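Amidohydrolase (Brucella melitensis biovar Abortus, PDB 4F0L) probably acts as a metal-dependent deaminase of the amidohydrolase family, here with an iron(III) ion bound where the family commonly carries zinc. Local coordinates at residues 94-102 / 179-187; 143-154 / 195-206. One frame throughout, in Å; residues are numbered along the deposited sequence.

Contact 1: 94-102 / 179-187; sequences MYKFALTMT and NEGQRRFIN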
loop_
_atom_site.group_PDB
_atom_site.type_symbol
_atom_site.label_atom_id
_atom_site.label_comp_id
_atom_site.label_asym_id
_atom_site.label_seq_id
_atom_site.Cartn_x
_atom_site.Cartn_y
_atom_site.Cartn_z
ATOM N N MET B 94 21.675 -3.917 5.714
ATOM C CA MET B 94 21.803 -2.562 6.226
ATOM C C MET B 94 23.272 -2.233 6.557
ATOM O O MET B 94 23.766 -1.171 6.169
ATOM C CB MET B 94 20.902 -2.320 7.434
ATOM C CG MET B 94 20.800 -0.837 7.795
ATOM S SD MET B 94 22.090 -0.276 8.948
ATOM C CE MET B 94 21.274 -0.758 10.472
ATOM N N TYR B 95 23.960 -3.150 7.242
ATOM C CA TYR B 95 25.373 -2.952 7.570
ATOM C C TYR B 95 26.304 -3.038 6.324
ATOM O O TYR B 95 27.298 -2.340 6.273
ATOM C CB TYR B 95 25.834 -3.879 8.716
ATOM C CG TYR B 95 25.418 -3.345 10.069
ATOM C CD1 TYR B 95 26.156 -2.343 10.696
ATOM C CD2 TYR B 95 24.252 -3.801 10.705
ATOM C CE1 TYR B 95 25.758 -1.827 11.922
ATOM C CE2 TYR B 95 23.850 -3.293 11.930
ATOM C CZ TYR B 95 24.599 -2.299 12.533
ATOM O OH TYR B 95 24.189 -1.788 13.748
ATOM N N LYS B 96 25.971 -3.840 5.310
ATOM C CA LYS B 96 26.737 -3.802 4.056
ATOM C C LYS B 96 26.755 -2.386 3.464
ATOM O O LYS B 96 27.828 -1.875 3.139
ATOM C CB LYS B 96 26.204 -4.784 3.024
ATOM C CG LYS B 96 26.877 -4.648 1.659
ATOM C CD LYS B 96 26.634 -5.853 0.765
ATOM C CE LYS B 96 26.897 -5.514 -0.701
ATOM N NZ LYS B 96 27.002 -6.724 -1.570
ATOM N N PHE B 97 25.581 -1.745 3.364
ATOM C CA PHE B 97 25.502 -0.346 2.910
ATOM C C PHE B 97 26.176 0.627 3.899
ATOM O O PHE B 97 26.979 1.458 3.489
ATOM C CB PHE B 97 24.049 0.105 2.665
ATOM C CG PHE B 97 23.503 -0.319 1.332
ATOM C CD1 PHE B 97 23.211 -1.657 1.088
ATOM C CD2 PHE B 97 23.319 0.610 0.304
ATOM C CE1 PHE B 97 22.719 -2.064 -0.148
ATOM C CE2 PHE B 97 22.835 0.213 -0.927
ATOM C CZ PHE B 97 22.531 -1.124 -1.152
ATOM N N ALA B 98 25.801 0.537 5.175
ATOM C CA ALA B 98 26.266 1.484 6.195
ATOM C C ALA B 98 27.804 1.492 6.286
ATOM O O ALA B 98 28.398 2.548 6.400
ATOM C CB ALA B 98 25.629 1.190 7.565
ATOM N N LEU B 99 28.435 0.324 6.159
ATOM C CA LEU B 99 29.871 0.214 6.411
ATOM C C LEU B 99 30.728 0.528 5.188
ATOM O O LEU B 99 31.916 0.726 5.352
ATOM C CB LEU B 99 30.239 -1.162 6.988
ATOM C CG LEU B 99 29.701 -1.467 8.398
ATOM C CD1 LEU B 99 29.965 -2.913 8.789
ATOM C CD2 LEU B 99 30.292 -0.516 9.436
ATOM N N THR B 100 30.142 0.610 3.988
ATOM C CA THR B 100 30.932 0.853 2.765
ATOM C C THR B 100 30.604 2.154 2.035
ATOM O O THR B 100 31.366 2.589 1.174
ATOM C CB THR B 100 30.773 -0.289 1.743
ATOM O OG1 THR B 100 29.379 -0.445 1.417
ATOM C CG2 THR B 100 31.351 -1.579 2.292
ATOM N N MET B 101 29.494 2.801 2.377
ATOM C CA MET B 101 29.086 3.972 1.619
ATOM C C MET B 101 30.084 5.140 1.777
ATOM O O MET B 101 30.470 5.479 2.881
ATOM C CB MET B 101 27.686 4.413 2.002
ATOM C CG MET B 101 27.057 5.330 0.953
ATOM S SD MET B 101 25.318 5.670 1.192
ATOM C CE MET B 101 24.705 4.049 0.764
ATOM N N THR B 102 30.487 5.725 0.657
ATOM C CA THR B 102 31.346 6.887 0.636
ATOM C C THR B 102 30.504 8.184 0.673
ATOM O O THR B 102 29.287 8.151 0.441
ATOM C CB THR B 102 32.140 6.922 -0.651
ATOM O OG1 THR B 102 31.228 7.164 -1.729
ATOM C CG2 THR B 102 32.903 5.584 -0.886
ATOM N N ASN B 179 29.735 -1.930 19.702
ATOM C CA ASN B 179 30.543 -2.909 18.976
ATOM C C ASN B 179 31.154 -2.300 17.690
ATOM O O ASN B 179 30.775 -1.201 17.252
ATOM C CB ASN B 179 29.770 -4.206 18.727
ATOM C CG ASN B 179 28.517 -3.981 17.929
ATOM O OD1 ASN B 179 28.550 -3.324 16.875
ATOM N ND2 ASN B 179 27.386 -4.487 18.437
ATOM N N GLU B 180 32.091 -3.040 17.095
ATOM C CA GLU B 180 32.843 -2.615 15.928
ATOM C C GLU B 180 31.957 -2.356 14.697
ATOM O O GLU B 180 32.261 -1.487 13.905
ATOM C CB GLU B 180 33.932 -3.654 15.649
ATOM C CG GLU B 180 34.908 -3.317 14.517
ATOM C CD GLU B 180 35.840 -2.140 14.821
ATOM O OE1 GLU B 180 35.750 -1.498 15.900
ATOM O OE2 GLU B 180 36.677 -1.855 13.945
ATOM N N GLY B 181 30.846 -3.079 14.560
ATOM C CA GLY B 181 29.868 -2.824 13.487
ATOM C C GLY B 181 29.277 -1.418 13.515
ATOM O O GLY B 181 28.849 -0.891 12.484
ATOM N N GLN B 182 29.236 -0.819 14.703
ATOM C CA GLN B 182 28.690 0.543 14.898
ATOM C C GLN B 182 29.697 1.672 14.757
ATOM O O GLN B 182 29.366 2.847 14.981
ATOM C CB GLN B 182 28.020 0.638 16.269
ATOM C CG GLN B 182 26.609 0.131 16.199
ATOM C CD GLN B 182 26.481 -1.262 16.712
ATOM O OE1 GLN B 182 26.396 -1.464 17.936
ATOM N NE2 GLN B 182 26.464 -2.247 15.790
ATOM N N ARG B 183 30.916 1.323 14.386
ATOM C CA ARG B 183 32.024 2.269 14.401
ATOM C C ARG B 183 31.820 3.578 13.630
ATOM O O ARG B 183 32.395 4.592 14.006
ATOM C CB ARG B 183 33.293 1.602 13.884
ATOM C CG ARG B 183 33.236 1.206 12.425
ATOM C CD ARG B 183 34.485 0.425 12.053
ATOM N NE ARG B 183 34.425 -0.202 10.736
ATOM C CZ ARG B 183 33.898 -1.393 10.486
ATOM N NH1 ARG B 183 33.341 -2.141 11.440
ATOM N NH2 ARG B 183 33.943 -1.856 9.250
ATOM N N ARG B 184 31.040 3.583 12.558
ATOM C CA ARG B 184 30.847 4.848 11.819
ATOM C C ARG B 184 29.808 5.771 12.468
ATOM O O ARG B 184 29.615 6.889 11.999
ATOM C CB ARG B 184 30.424 4.589 10.375
ATOM C CG ARG B 184 31.312 3.608 9.636
ATOM C CD ARG B 184 30.952 3.567 8.176
ATOM N NE ARG B 184 31.342 4.785 7.453
ATOM C CZ ARG B 184 31.087 5.017 6.164
ATOM N NH1 ARG B 184 30.432 4.132 5.428
ATOM N NH2 ARG B 184 31.524 6.121 5.578
ATOM N N PHE B 185 29.118 5.280 13.511
ATOM C CA PHE B 185 27.982 5.993 14.124
ATOM C C PHE B 185 28.385 6.687 15.407
ATOM O O PHE B 185 27.658 7.545 15.898
ATOM C CB PHE B 185 26.839 5.033 14.489
ATOM C CG PHE B 185 26.428 4.068 13.393
ATOM C CD1 PHE B 185 26.601 4.367 12.060
ATOM C CD2 PHE B 185 25.856 2.841 13.736
ATOM C CE1 PHE B 185 26.230 3.482 11.075
ATOM C CE2 PHE B 185 25.483 1.932 12.758
ATOM C CZ PHE B 185 25.678 2.256 11.427
ATOM N N ILE B 186 29.532 6.296 15.945
ATOM C CA ILE B 186 29.908 6.554 17.332
ATOM C C ILE B 186 30.433 7.971 17.526
ATOM O O ILE B 186 31.195 8.465 16.712
ATOM C CB ILE B 186 31.029 5.551 17.760
ATOM C CG1 ILE B 186 30.508 4.128 17.763
ATOM C CG2 ILE B 186 31.662 5.887 19.115
ATOM C CD1 ILE B 186 31.591 3.113 18.107
ATOM N N ASN B 187 30.017 8.614 18.606
ATOM C CA ASN B 187 30.681 9.812 19.104
ATOM C C ASN B 187 30.618 9.822 20.611
ATOM O O ASN B 187 29.742 9.179 21.202
ATOM C CB ASN B 187 30.013 11.101 18.601
ATOM C CG ASN B 187 30.280 11.363 17.158
ATOM O OD1 ASN B 187 31.421 11.631 16.772
ATOM N ND2 ASN B 187 29.214 11.337 16.331
#

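Contact 2: 143-154 / 195-206; sequences LSEMADRIAAAA and LIEGCRKTLEGF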
loop_
_atom_site.group_PDB
_atom_site.type_symbol
_atom_site.label_atom_id
_atom_site.label_comp_id
_atom_site.label_asym_id
_atom_site.label_seq_id
_atom_site.Cartn_x
_atom_site.Cartn_y
_atom_site.Cartn_z
ATOM N N LEU B 143 34.893 17.140 9.926
ATOM C CA LEU B 143 34.149 16.273 10.870
ATOM C C LEU B 143 32.707 15.973 10.412
ATOM O O LEU B 143 32.218 14.822 10.530
ATOM C CB LEU B 143 34.168 16.867 12.284
ATOM C CG LEU B 143 33.413 16.098 13.381
ATOM C CD1 LEU B 143 33.921 14.680 13.549
ATOM C CD2 LEU B 143 33.512 16.855 14.695
ATOM N N SER B 144 32.034 16.993 9.899
ATOM C CA SER B 144 30.632 16.889 9.508
ATOM C C SER B 144 30.436 16.477 8.050
ATOM O O SER B 144 29.312 16.585 7.527
ATOM C CB SER B 144 29.889 18.209 9.806
ATOM O OG SER B 144 30.356 19.290 8.994
ATOM N N GLU B 145 31.499 16.013 7.400
ATOM C CA GLU B 145 31.437 15.609 5.980
ATOM C C GLU B 145 30.090 14.980 5.549
ATOM O O GLU B 145 29.485 15.429 4.579
ATOM C CB GLU B 145 32.559 14.630 5.655
ATOM C CG GLU B 145 32.616 14.198 4.197
ATOM C CD GLU B 145 32.884 15.334 3.229
ATOM O OE1 GLU B 145 33.670 16.254 3.576
ATOM O OE2 GLU B 145 32.300 15.326 2.128
ATOM N N MET B 146 29.634 13.950 6.253
ATOM C CA MET B 146 28.450 13.212 5.809
ATOM C C MET B 146 27.185 14.043 5.953
ATOM O O MET B 146 26.309 13.977 5.087
ATOM C CB MET B 146 28.305 11.869 6.540
ATOM C CG MET B 146 29.260 10.801 6.019
ATOM S SD MET B 146 28.826 10.303 4.352
ATOM C CE MET B 146 29.507 8.651 4.250
ATOM N N ALA B 147 27.111 14.861 7.010
ATOM C CA ALA B 147 25.986 15.810 7.188
ATOM C C ALA B 147 26.009 16.884 6.104
ATOM O O ALA B 147 24.939 17.307 5.612
ATOM C CB ALA B 147 25.974 16.453 8.593
ATOM N N ASP B 148 27.210 17.324 5.716
ATOM C CA ASP B 148 27.350 18.283 4.624
ATOM C C ASP B 148 26.800 17.707 3.297
ATOM O O ASP B 148 26.242 18.435 2.464
ATOM C CB ASP B 148 28.806 18.698 4.412
ATOM C CG ASP B 148 29.454 19.329 5.653
ATOM O OD1 ASP B 148 28.806 19.598 6.692
ATOM O OD2 ASP B 148 30.674 19.544 5.572
ATOM N N ARG B 149 27.012 16.407 3.091
ATOM C CA ARG B 149 26.465 15.733 1.896
ATOM C C ARG B 149 24.932 15.720 1.877
ATOM O O ARG B 149 24.305 15.925 0.811
ATOM C CB ARG B 149 26.995 14.314 1.793
ATOM C CG ARG B 149 28.509 14.247 1.616
ATOM C CD ARG B 149 28.943 14.878 0.300
ATOM N NE ARG B 149 30.372 14.715 0.086
ATOM C CZ ARG B 149 30.978 14.728 -1.105
ATOM N NH1 ARG B 149 30.303 14.865 -2.247
ATOM N NH2 ARG B 149 32.290 14.582 -1.159
ATOM N N ILE B 150 24.338 15.495 3.052
ATOM C CA ILE B 150 22.882 15.549 3.218
ATOM C C ILE B 150 22.391 16.925 2.841
ATOM O O ILE B 150 21.482 17.068 2.005
ATOM C CB ILE B 150 22.464 15.225 4.667
ATOM C CG1 ILE B 150 22.765 13.772 5.009
ATOM C CG2 ILE B 150 21.003 15.557 4.919
ATOM C CD1 ILE B 150 22.239 12.751 4.017
ATOM N N ALA B 151 23.023 17.944 3.417
ATOM C CA ALA B 151 22.632 19.298 3.137
ATOM C C ALA B 151 22.819 19.681 1.655
ATOM O O ALA B 151 21.959 20.363 1.096
ATOM C CB ALA B 151 23.340 20.267 4.052
ATOM N N ALA B 152 23.902 19.231 1.029
ATOM C CA ALA B 152 24.106 19.451 -0.392
ATOM C C ALA B 152 23.018 18.778 -1.206
ATOM O O ALA B 152 22.506 19.386 -2.175
ATOM C CB ALA B 152 25.486 18.976 -0.858
ATOM N N ALA B 153 22.662 17.535 -0.833
ATOM C CA ALA B 153 21.602 16.802 -1.521
ATOM C C ALA B 153 20.247 17.537 -1.377
ATOM O O ALA B 153 19.558 17.806 -2.369
ATOM C CB ALA B 153 21.507 15.368 -0.981
ATOM N N ALA B 154 19.901 17.917 -0.158
ATOM C CA ALA B 154 18.669 18.668 0.061
ATOM C C ALA B 154 18.639 19.987 -0.744
ATOM O O ALA B 154 17.596 20.339 -1.330
ATOM C CB ALA B 154 18.459 18.950 1.557
ATOM N N LEU B 195 30.641 18.191 16.032
ATOM C CA LEU B 195 29.957 17.818 14.790
ATOM C C LEU B 195 28.740 18.718 14.569
ATOM O O LEU B 195 28.525 19.224 13.458
ATOM C CB LEU B 195 29.528 16.354 14.860
ATOM C CG LEU B 195 28.666 15.824 13.703
ATOM C CD1 LEU B 195 29.508 15.690 12.463
ATOM C CD2 LEU B 195 28.070 14.501 14.111
ATOM N N ILE B 196 27.961 18.932 15.628
ATOM C CA ILE B 196 26.831 19.846 15.579
ATOM C C ILE B 196 27.278 21.257 15.139
ATOM O O ILE B 196 26.631 21.877 14.315
ATOM C CB ILE B 196 26.102 19.910 16.940
ATOM C CG1 ILE B 196 25.259 18.638 17.173
ATOM C CG2 ILE B 196 25.226 21.146 17.039
ATOM C CD1 ILE B 196 24.141 18.403 16.160
ATOM N N GLU B 197 28.413 21.723 15.650
ATOM C CA GLU B 197 28.977 22.985 15.222
ATOM C C GLU B 197 29.336 22.999 13.716
ATOM O O GLU B 197 29.026 23.964 13.026
ATOM C CB GLU B 197 30.193 23.357 16.116
ATOM C CG GLU B 197 30.873 24.671 15.774
ATOM C CD GLU B 197 29.940 25.867 15.845
ATOM O OE1 GLU B 197 28.912 25.834 16.542
ATOM O OE2 GLU B 197 30.241 26.869 15.179
ATOM N N GLY B 198 29.962 21.938 13.209
ATOM C CA GLY B 198 30.198 21.803 11.757
ATOM C C GLY B 198 28.903 21.867 10.957
ATOM O O GLY B 198 28.822 22.568 9.949
ATOM N N CYS B 199 27.857 21.205 11.450
ATOM C CA CYS B 199 26.551 21.263 10.787
ATOM C C CYS B 199 25.956 22.666 10.780
ATOM O O CYS B 199 25.441 23.123 9.763
ATOM C CB CYS B 199 25.555 20.312 11.453
ATOM S SG CYS B 199 25.956 18.577 11.314
ATOM N N ARG B 200 26.040 23.358 11.908
ATOM C CA ARG B 200 25.535 24.741 11.978
ATOM C C ARG B 200 26.191 25.646 10.915
ATOM O O ARG B 200 25.513 26.410 10.241
ATOM C CB ARG B 200 25.729 25.337 13.376
ATOM C CG ARG B 200 25.029 26.675 13.577
ATOM C CD ARG B 200 25.554 27.416 14.797
ATOM N NE ARG B 200 26.995 27.615 14.751
ATOM C CZ ARG B 200 27.632 28.470 13.935
ATOM N NH1 ARG B 200 26.975 29.221 13.047
ATOM N NH2 ARG B 200 28.961 28.582 13.999
ATOM N N LYS B 201 27.507 25.577 10.785
ATOM C CA LYS B 201 28.196 26.369 9.782
ATOM C C LYS B 201 27.734 26.006 8.391
ATOM O O LYS B 201 27.442 26.867 7.594
ATOM C CB LYS B 201 29.711 26.193 9.875
ATOM C CG LYS B 201 30.300 26.846 11.096
ATOM C CD LYS B 201 31.756 26.426 11.312
ATOM C CE LYS B 201 32.326 27.091 12.550
ATOM N NZ LYS B 201 33.400 26.296 13.198
ATOM N N THR B 202 27.654 24.721 8.099
ATOM C CA THR B 202 27.167 24.271 6.803
ATOM C C THR B 202 25.762 24.764 6.472
ATOM O O THR B 202 25.484 25.101 5.321
ATOM C CB THR B 202 27.199 22.743 6.749
ATOM O OG1 THR B 202 28.571 22.332 6.740
ATOM C CG2 THR B 202 26.506 22.221 5.534
ATOM N N LEU B 203 24.873 24.785 7.464
ATOM C CA LEU B 203 23.490 25.197 7.240
ATOM C C LEU B 203 23.279 26.721 7.169
ATOM O O LEU B 203 22.186 27.183 6.901
ATOM C CB LEU B 203 22.595 24.588 8.302
ATOM C CG LEU B 203 22.428 23.065 8.180
ATOM C CD1 LEU B 203 21.552 22.549 9.320
ATOM C CD2 LEU B 203 21.833 22.648 6.854
ATOM N N GLU B 204 24.331 27.501 7.387
ATOM C CA GLU B 204 24.235 28.944 7.192
ATOM C C GLU B 204 23.874 29.207 5.754
ATOM O O GLU B 204 24.489 28.673 4.856
ATOM C CB GLU B 204 25.560 29.644 7.532
ATOM C CG GLU B 204 25.712 29.856 9.024
ATOM C CD GLU B 204 27.066 30.410 9.420
ATOM O OE1 GLU B 204 27.885 30.727 8.534
ATOM O OE2 GLU B 204 27.295 30.535 10.635
ATOM N N GLY B 205 22.872 30.026 5.528
ATOM C CA GLY B 205 22.409 30.240 4.167
ATOM C C GLY B 205 21.516 29.143 3.601
ATOM O O GLY B 205 21.024 29.278 2.488
ATOM N N PHE B 206 21.298 28.056 4.326
ATOM C CA PHE B 206 20.294 27.067 3.908
ATOM C C PHE B 206 18.950 27.612 4.403
ATOM O O PHE B 206 18.583 27.399 5.564
ATOM C CB PHE B 206 20.572 25.682 4.507
ATOM C CG PHE B 206 19.777 24.553 3.854
ATOM C CD1 PHE B 206 18.401 24.638 3.699
ATOM C CD2 PHE B 206 20.413 23.427 3.366
ATOM C CE1 PHE B 206 17.676 23.617 3.102
ATOM C CE2 PHE B 206 19.691 22.373 2.793
ATOM C CZ PHE B 206 18.327 22.476 2.644
#

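Contact 1: 94-102 / 179-187
Arg184 reaches from the loop 179-187 to the C-terminal end of helix 88-100 and binds two backbone carbonyls there. Its NH1 and NH2 grip Met101 O end-on, at 2.9 Å and 3.0 Å. That oxygen lies in the guanidinium plane. NH1 uses a lone pair of Met101 O in the carbonyl plane. NH1 also donates to Ala98 O at 2.8 Å, tilted from the guanidinium plane and less straight, with an N-H...O angle of 135°. The bend at chi3 (71°) turns the guanidinium toward these oxygens. Arg184 NE donates to His133 O, in the loop after strand 122-129, which fixes the group further.

Beside this polar grip, Phe185 makes two apolar contacts. It receives Ala98 CB at its ring edge, with CZ 4.0 Å from that methyl carbon. Its CE2 meets Tyr95 CE1 at 3.9 Å. Tyr130 stacks edge-to-face with Phe185. The Tyr95 ring turns its own edge to Gly181 O. Separately, Leu99 CD2 packs on Gly181 O and sits over the centre of one face of the Arg183 guanidinium, 3.9 Å from CZ. Arg183 is positioned by its NH1 bond to Glu180 O and by NE on Cys135 O. In this amidohydrolase domain, a buried loop arginine thus ties down carbonyl oxygens at and just past the end of helix 88-100. The side chain of Phe185 lies about 11 Å from the bound iron(III) ion.

Contact 2: 143-154 / 195-206
Helix 145-154 and helix 195-203 run nearly parallel, with axes 9.4 Å apart at closest approach and a crossing angle of -28°. They are neighbouring outer helices of the TIM-barrel-like amidohydrolase fold, packed beside strand 160-167, which lies between them in sequence.

At the N-terminal end, Leu143 and Leu195 cross at about a right angle, and Leu143 CD2 is 4.0 Å from Leu195 CB. Leu195 CD1 presses on Ser144 CA. Ser144 OG lies over the backbone of Gly198, where the absence of a side chain permits the close approach. Farther along, Ala147 CB touches Cys199 SG at 3.5 Å. Cys199 also packs on Pro165 of strand 160-167. Next, Ala151 CB meets Thr202 CG2 and Leu203 CD2. The chain then makes a type II turn from Leu203 to Phe206, with Gly205 at a positive phi. This turn brings Phe206 back to the first helix. With CG anti to the backbone N (chi1 -166°), its ring edge meets Ala154 CB, 3.7 Å from CZ, and Ala151 O.

One polar cluster joins the two helices. Asp148 OD2 is bound by Asn142 ND2, just before the first segment. Asp148 OD1 takes two hydroxyl donors, from opposite faces of the carboxylate plane. Ser144 OG comes from the syn side, 30° out of the plane, at 2.8 Å, and Thr202 OG1 from above the plane at 2.7 Å.

After the N-terminal strands and strand 56-66, the chain enters helix 88-100, the first half of contact 1. It continues through helix 103-119 and strand 122-129 to helix 145-157, where contact 2 opens. Strand 160-167 follows. Contact 1 closes when the loop 179-187 returns to helix 88-100. Contact 2 closes shortly after, when helix 189-203 settles beside helix 145-157. The two loops therefore cross. Contact 1 ties the loop ahead of helix 189-203 to an earlier helix, and contact 2 pairs two outer helices. They touch directly: Met146 CE packs 3.5 Å from Arg184 NH2, and Leu195 CD2 lies near Asn187 ND2.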